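Local coordinates for protein succinyl-CoA ligase (ADP-forming) subunit alpha (Methanosaeta concilii, PDB 6HXI) that combines a CoA-ligase region with a citrate synthase-like C-terminal region and binds coenzyme A, at residues B[505-519]-B[540-554]. Sequence-based numbering, arbitrary orientation. Where two conformers were deposited one is given.
Sequences LISYARANFPSTELL and VDGCIGILFIDLMSS
Asp550, in the C-terminal half of helix 540-555, holds the start of helix 517-530 with both carboxylate oxygens. OD1 takes the backbone N-H of Leu518 at 2.9 Å from N, nearly straight at 160°. OD2 takes that of Leu519 at 2.8 Å from N, a more bent bond. Each oxygen uses its syn lone pair, and a water bound to OD1 also reaches Glu517 N and Ser515 OG. One turn on, Ser554 OG receives the N-H of Ser515 (3.2 Å from N) and gives its own proton to Asp550 O, so the same aspartate is tied in through backbone and side chain alike. Beside the carboxylate, Leu518, with CG anti to the backbone N (chi1 -167°), lays CD2 against Ile549 CB at 3.7 Å.

Toward the N-terminal ends of helices 500-512 and 540-555 the contact becomes apolar. Leu547 is a knob in a hole made by Leu505, Ile506, Ala509 and Leu519; its CD2 lies 3.6 Å from Ala509 CB. Leu505 is the reciprocal knob, among Val540, Cys543, Ile544 and Leu547.

Phe513, the first residue to leave helical geometry after helix 500-512, turns its ring edge to the helix 540-555 backbone: Leu547 O lies in plane, 3.3 Å from CE2, and Ala509 CB sits over the centre of one face. Phe404 of helix 399-412 meets this ring edge-to-face and also touches Leu547 and Leu551.

These contacts join three helices of the citrate synthase-like domain. Amides at the first turn of a helix lack acceptors within that helix; here a buried carboxylate supplies them, and the helix dipole would probably favour its anionic form.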
loop_
_atom_site.group_PDB
_atom_site.type_symbol
_atom_site.label_atom_id
_atom_site.label_comp_id
_atom_site.label_asym_id
_atom_site.label_seq_id
_atom_site.Cartn_x
_atom_site.Cartn_y
_atom_site.Cartn_z
ATOM N N LEU B 505 12.575 28.613 4.442
ATOM C CA LEU B 505 11.430 28.469 5.361
ATOM C C LEU B 505 11.452 29.475 6.479
ATOM O O LEU B 505 10.455 30.150 6.722
ATOM C CB LEU B 505 11.339 27.042 5.913
ATOM C CG LEU B 505 10.911 25.949 4.969
ATOM C CD1 LEU B 505 11.241 24.598 5.529
ATOM C CD2 LEU B 505 9.418 26.029 4.635
ATOM N N ILE B 506 12.590 29.622 7.133
ATOM C CA ILE B 506 12.761 30.599 8.198
ATOM C C ILE B 506 12.670 32.042 7.689
ATOM O O ILE B 506 12.073 32.887 8.387
ATOM C CB ILE B 506 14.091 30.347 8.944
ATOM C CG1 ILE B 506 13.997 29.096 9.840
ATOM C CG2 ILE B 506 14.533 31.607 9.709
ATOM C CD1 ILE B 506 15.272 28.887 10.793
ATOM N N SER B 507 13.290 32.355 6.531
ATOM C CA SER B 507 13.243 33.747 6.042
ATOM C C SER B 507 11.781 34.162 5.722
ATOM O O SER B 507 11.312 35.205 6.176
ATOM C CB SER B 507 14.227 33.997 4.894
ATOM O OG SER B 507 14.088 33.071 3.828
ATOM N N TYR B 508 11.037 33.268 5.093
ATOM C CA TYR B 508 9.617 33.494 4.836
ATOM C C TYR B 508 8.781 33.742 6.135
ATOM O O TYR B 508 7.971 34.657 6.156
ATOM C CB TYR B 508 9.037 32.341 3.980
ATOM C CG TYR B 508 7.577 32.544 3.626
ATOM C CD1 TYR B 508 7.211 33.275 2.499
ATOM C CD2 TYR B 508 6.567 32.149 4.501
ATOM C CE1 TYR B 508 5.877 33.576 2.231
ATOM C CE2 TYR B 508 5.224 32.435 4.236
ATOM C CZ TYR B 508 4.884 33.115 3.083
ATOM O OH TYR B 508 3.580 33.410 2.818
ATOM N N ALA B 509 8.923 32.912 7.163
ATOM C CA ALA B 509 8.160 33.051 8.407
ATOM C C ALA B 509 8.521 34.313 9.149
ATOM O O ALA B 509 7.632 35.033 9.618
ATOM C CB ALA B 509 8.364 31.831 9.286
ATOM N N ARG B 510 9.812 34.615 9.242
ATOM C CA ARG B 510 10.256 35.845 9.897
ATOM C C ARG B 510 9.643 37.069 9.198
ATOM O O ARG B 510 9.048 37.909 9.874
ATOM C CB ARG B 510 11.793 35.924 9.961
ATOM C CG ARG B 510 12.391 34.973 10.998
ATOM C CD ARG B 510 13.899 35.110 11.067
ATOM N NE ARG B 510 14.367 35.335 12.435
ATOM C CZ ARG B 510 15.629 35.198 12.826
ATOM N NH1 ARG B 510 15.967 35.426 14.088
ATOM N NH2 ARG B 510 16.564 34.825 11.962
ATOM N N ALA B 511 9.683 37.099 7.849
ATOM C CA ALA B 511 9.120 38.210 7.051
ATOM C C ALA B 511 7.606 38.285 7.046
ATOM O O ALA B 511 7.091 39.397 7.060
ATOM C CB ALA B 511 9.630 38.124 5.618
ATOM N N ASN B 512 6.881 37.125 7.016
ATOM C CA ASN B 512 5.423 37.124 6.818
ATOM C C ASN B 512 4.523 36.605 7.952
ATOM O O ASN B 512 3.331 36.907 7.934
ATOM C CB ASN B 512 5.096 36.338 5.532
ATOM C CG ASN B 512 5.726 36.951 4.300
ATOM O OD1 ASN B 512 5.254 37.952 3.761
ATOM N ND2 ASN B 512 6.855 36.427 3.891
ATOM N N PHE B 513 5.045 35.844 8.914
ATOM C CA PHE B 513 4.157 35.359 9.975
ATOM C C PHE B 513 3.869 36.412 11.006
ATOM O O PHE B 513 4.815 36.982 11.558
ATOM C CB PHE B 513 4.717 34.119 10.693
ATOM C CG PHE B 513 4.633 32.780 10.011
ATOM C CD1 PHE B 513 4.492 32.693 8.625
ATOM C CD2 PHE B 513 4.806 31.593 10.741
ATOM C CE1 PHE B 513 4.508 31.454 7.992
ATOM C CE2 PHE B 513 4.807 30.374 10.112
ATOM C CZ PHE B 513 4.683 30.310 8.739
ATOM N N PRO B 514 2.593 36.609 11.377
ATOM C CA PRO B 514 2.286 37.574 12.442
ATOM C C PRO B 514 3.062 37.309 13.735
ATOM O O PRO B 514 3.558 38.260 14.342
ATOM C CB PRO B 514 0.773 37.430 12.611
ATOM C CG PRO B 514 0.300 37.020 11.238
ATOM C CD PRO B 514 1.352 36.046 10.803
ATOM N N SER B 515 3.218 36.020 14.115
ATOM C CA SER B 515 3.972 35.567 15.292
ATOM C C SER B 515 4.846 34.349 14.969
ATOM O O SER B 515 4.418 33.467 14.231
ATOM C CB SER B 515 3.033 35.212 16.439
ATOM O OG SER B 515 2.338 34.006 16.173
ATOM N N THR B 516 6.066 34.312 15.539
ATOM C CA THR B 516 7.057 33.229 15.407
ATOM C C THR B 516 7.627 32.927 16.810
ATOM O O THR B 516 8.845 32.867 16.966
ATOM C CB THR B 516 8.193 33.620 14.415
ATOM O OG1 THR B 516 8.950 34.694 14.971
ATOM C CG2 THR B 516 7.690 34.015 13.011
ATOM N N GLU B 517 6.758 32.768 17.834
ATOM C CA GLU B 517 7.157 32.492 19.226
ATOM C C GLU B 517 7.903 31.147 19.387
ATOM O O GLU B 517 8.946 31.091 20.053
ATOM C CB GLU B 517 5.922 32.532 20.131
ATOM C CG GLU B 517 6.226 32.750 21.609
ATOM C CD GLU B 517 5.053 32.672 22.576
ATOM O OE1 GLU B 517 4.090 31.913 22.307
ATOM O OE2 GLU B 517 5.134 33.322 23.643
ATOM N N LEU B 518 7.383 30.068 18.761
ATOM C CA LEU B 518 8.042 28.780 18.873
ATOM C C LEU B 518 9.332 28.768 18.049
ATOM O O LEU B 518 10.321 28.145 18.467
ATOM C CB LEU B 518 7.092 27.631 18.571
ATOM C CG LEU B 518 7.593 26.229 18.953
ATOM C CD1 LEU B 518 7.946 26.128 20.428
ATOM C CD2 LEU B 518 6.606 25.164 18.527
ATOM N N LEU B 519 9.374 29.575 16.961
ATOM C CA LEU B 519 10.602 29.699 16.184
ATOM C C LEU B 519 11.683 30.437 16.986
ATOM O O LEU B 519 12.829 29.985 16.998
ATOM C CB LEU B 519 10.388 30.305 14.794
ATOM C CG LEU B 519 11.673 30.602 13.994
ATOM C CD1 LEU B 519 12.330 29.310 13.478
ATOM C CD2 LEU B 519 11.387 31.549 12.853
ATOM N N VAL B 540 15.517 20.760 8.284
ATOM C CA VAL B 540 14.278 20.995 7.515
ATOM C C VAL B 540 13.054 20.468 8.252
ATOM O O VAL B 540 12.055 21.187 8.316
ATOM C CB VAL B 540 14.341 20.485 6.032
ATOM C CG1 VAL B 540 13.159 20.989 5.219
ATOM C CG2 VAL B 540 15.615 20.965 5.366
ATOM N N ASP B 541 13.127 19.226 8.788
ATOM C CA ASP B 541 12.034 18.606 9.517
ATOM C C ASP B 541 11.655 19.378 10.773
ATOM O O ASP B 541 10.470 19.566 11.020
ATOM C CB ASP B 541 12.315 17.122 9.819
ATOM C CG ASP B 541 12.253 16.244 8.576
ATOM O OD1 ASP B 541 12.448 16.777 7.460
ATOM O OD2 ASP B 541 12.023 15.024 8.719
ATOM N N GLY B 542 12.652 19.865 11.501
ATOM C CA GLY B 542 12.446 20.686 12.688
ATOM C C GLY B 542 11.761 21.979 12.354
ATOM O O GLY B 542 10.775 22.354 12.995
ATOM N N CYS B 543 12.268 22.631 11.313
ATOM C CA CYS B 543 11.783 23.886 10.785
ATOM C C CYS B 543 10.285 23.817 10.410
ATOM O O CYS B 543 9.543 24.720 10.765
ATOM C CB CYS B 543 12.636 24.301 9.594
ATOM S SG CYS B 543 12.514 26.051 9.190
ATOM N N ILE B 544 9.846 22.733 9.742
ATOM C CA ILE B 544 8.455 22.552 9.312
ATOM C C ILE B 544 7.530 22.367 10.517
ATOM O O ILE B 544 6.534 23.075 10.596
ATOM C CB ILE B 544 8.306 21.434 8.239
ATOM C CG1 ILE B 544 9.027 21.833 6.924
ATOM C CG2 ILE B 544 6.833 21.036 7.976
ATOM C CD1 ILE B 544 9.412 20.613 6.098
ATOM N N GLY B 545 7.866 21.435 11.421
ATOM C CA GLY B 545 7.071 21.175 12.613
ATOM C C GLY B 545 6.877 22.406 13.491
ATOM O O GLY B 545 5.753 22.733 13.870
ATOM N N ILE B 546 7.966 23.126 13.770
ATOM C CA ILE B 546 7.949 24.307 14.609
ATOM C C ILE B 546 7.181 25.447 13.934
ATOM O O ILE B 546 6.337 26.075 14.582
ATOM C CB ILE B 546 9.409 24.698 14.998
ATOM C CG1 ILE B 546 9.994 23.692 16.002
ATOM C CG2 ILE B 546 9.513 26.165 15.484
ATOM C CD1 ILE B 546 11.560 23.481 15.880
ATOM N N LEU B 547 7.466 25.724 12.641
ATOM C CA LEU B 547 6.776 26.828 11.962
ATOM C C LEU B 547 5.310 26.543 11.748
ATOM O O LEU B 547 4.511 27.466 11.693
ATOM C CB LEU B 547 7.470 27.234 10.655
ATOM C CG LEU B 547 8.857 27.853 10.831
ATOM C CD1 LEU B 547 9.504 28.083 9.501
ATOM C CD2 LEU B 547 8.783 29.115 11.613
ATOM N N PHE B 548 4.954 25.248 11.665
ATOM C CA PHE B 548 3.551 24.888 11.509
ATOM C C PHE B 548 2.742 25.207 12.782
ATOM O O PHE B 548 1.635 25.747 12.672
ATOM C CB PHE B 548 3.352 23.473 11.009
ATOM C CG PHE B 548 2.149 23.444 10.100
ATOM C CD1 PHE B 548 0.868 23.299 10.620
ATOM C CD2 PHE B 548 2.292 23.611 8.732
ATOM C CE1 PHE B 548 -0.253 23.319 9.788
ATOM C CE2 PHE B 548 1.173 23.656 7.898
ATOM C CZ PHE B 548 -0.092 23.507 8.431
ATOM N N ILE B 549 3.341 24.996 13.974
ATOM C CA ILE B 549 2.743 25.414 15.259
ATOM C C ILE B 549 2.598 26.948 15.253
ATOM O O ILE B 549 1.556 27.468 15.653
ATOM C CB ILE B 549 3.562 24.944 16.512
ATOM C CG1 ILE B 549 3.781 23.398 16.532
ATOM C CG2 ILE B 549 2.933 25.471 17.841
ATOM C CD1 ILE B 549 2.561 22.628 16.356
ATOM N N ASP B 550 3.640 27.670 14.810
ATOM C CA ASP B 550 3.570 29.145 14.727
ATOM C C ASP B 550 2.491 29.648 13.765
ATOM O O ASP B 550 1.831 30.632 14.063
ATOM C CB ASP B 550 4.913 29.742 14.388
ATOM C CG ASP B 550 5.827 29.811 15.592
ATOM O OD1 ASP B 550 5.289 29.915 16.775
ATOM O OD2 ASP B 550 7.076 29.789 15.386
ATOM N N LEU B 551 2.302 28.974 12.626
ATOM C CA LEU B 551 1.277 29.307 11.632
ATOM C C LEU B 551 -0.114 29.197 12.323
ATOM O O LEU B 551 -0.957 30.099 12.207
ATOM C CB LEU B 551 1.402 28.292 10.459
ATOM C CG LEU B 551 0.434 28.428 9.285
ATOM C CD1 LEU B 551 1.021 27.795 8.041
ATOM C CD2 LEU B 551 -0.872 27.679 9.547
ATOM N N MET B 552 -0.338 28.064 13.020
ATOM C CA MET B 552 -1.587 27.808 13.720
ATOM C C MET B 552 -1.851 28.820 14.829
ATOM O O MET B 552 -2.972 29.299 14.931
ATOM C CB MET B 552 -1.635 26.388 14.234
ATOM C CG MET B 552 -1.889 25.393 13.131
ATOM S SD MET B 552 -2.152 23.758 13.808
ATOM C CE MET B 552 -0.551 23.386 14.409
ATOM N N SER B 553 -0.816 29.191 15.606
ATOM C CA SER B 553 -0.914 30.236 16.623
ATOM C C SER B 553 -1.172 31.603 15.963
ATOM O O SER B 553 -1.855 32.430 16.550
ATOM C CB SER B 553 0.371 30.314 17.442
ATOM O OG SER B 553 0.533 29.128 18.195
ATOM N N SER B 554 -0.617 31.852 14.760
ATOM C CA SER B 554 -0.838 33.119 14.020
ATOM C C SER B 554 -2.283 33.193 13.503
ATOM O O SER B 554 -2.850 34.269 13.546
ATOM C CB SER B 554 0.145 33.280 12.869
ATOM O OG SER B 554 1.485 33.403 13.309
HETATM O O HOH W 1 3.774 32.075 17.338
#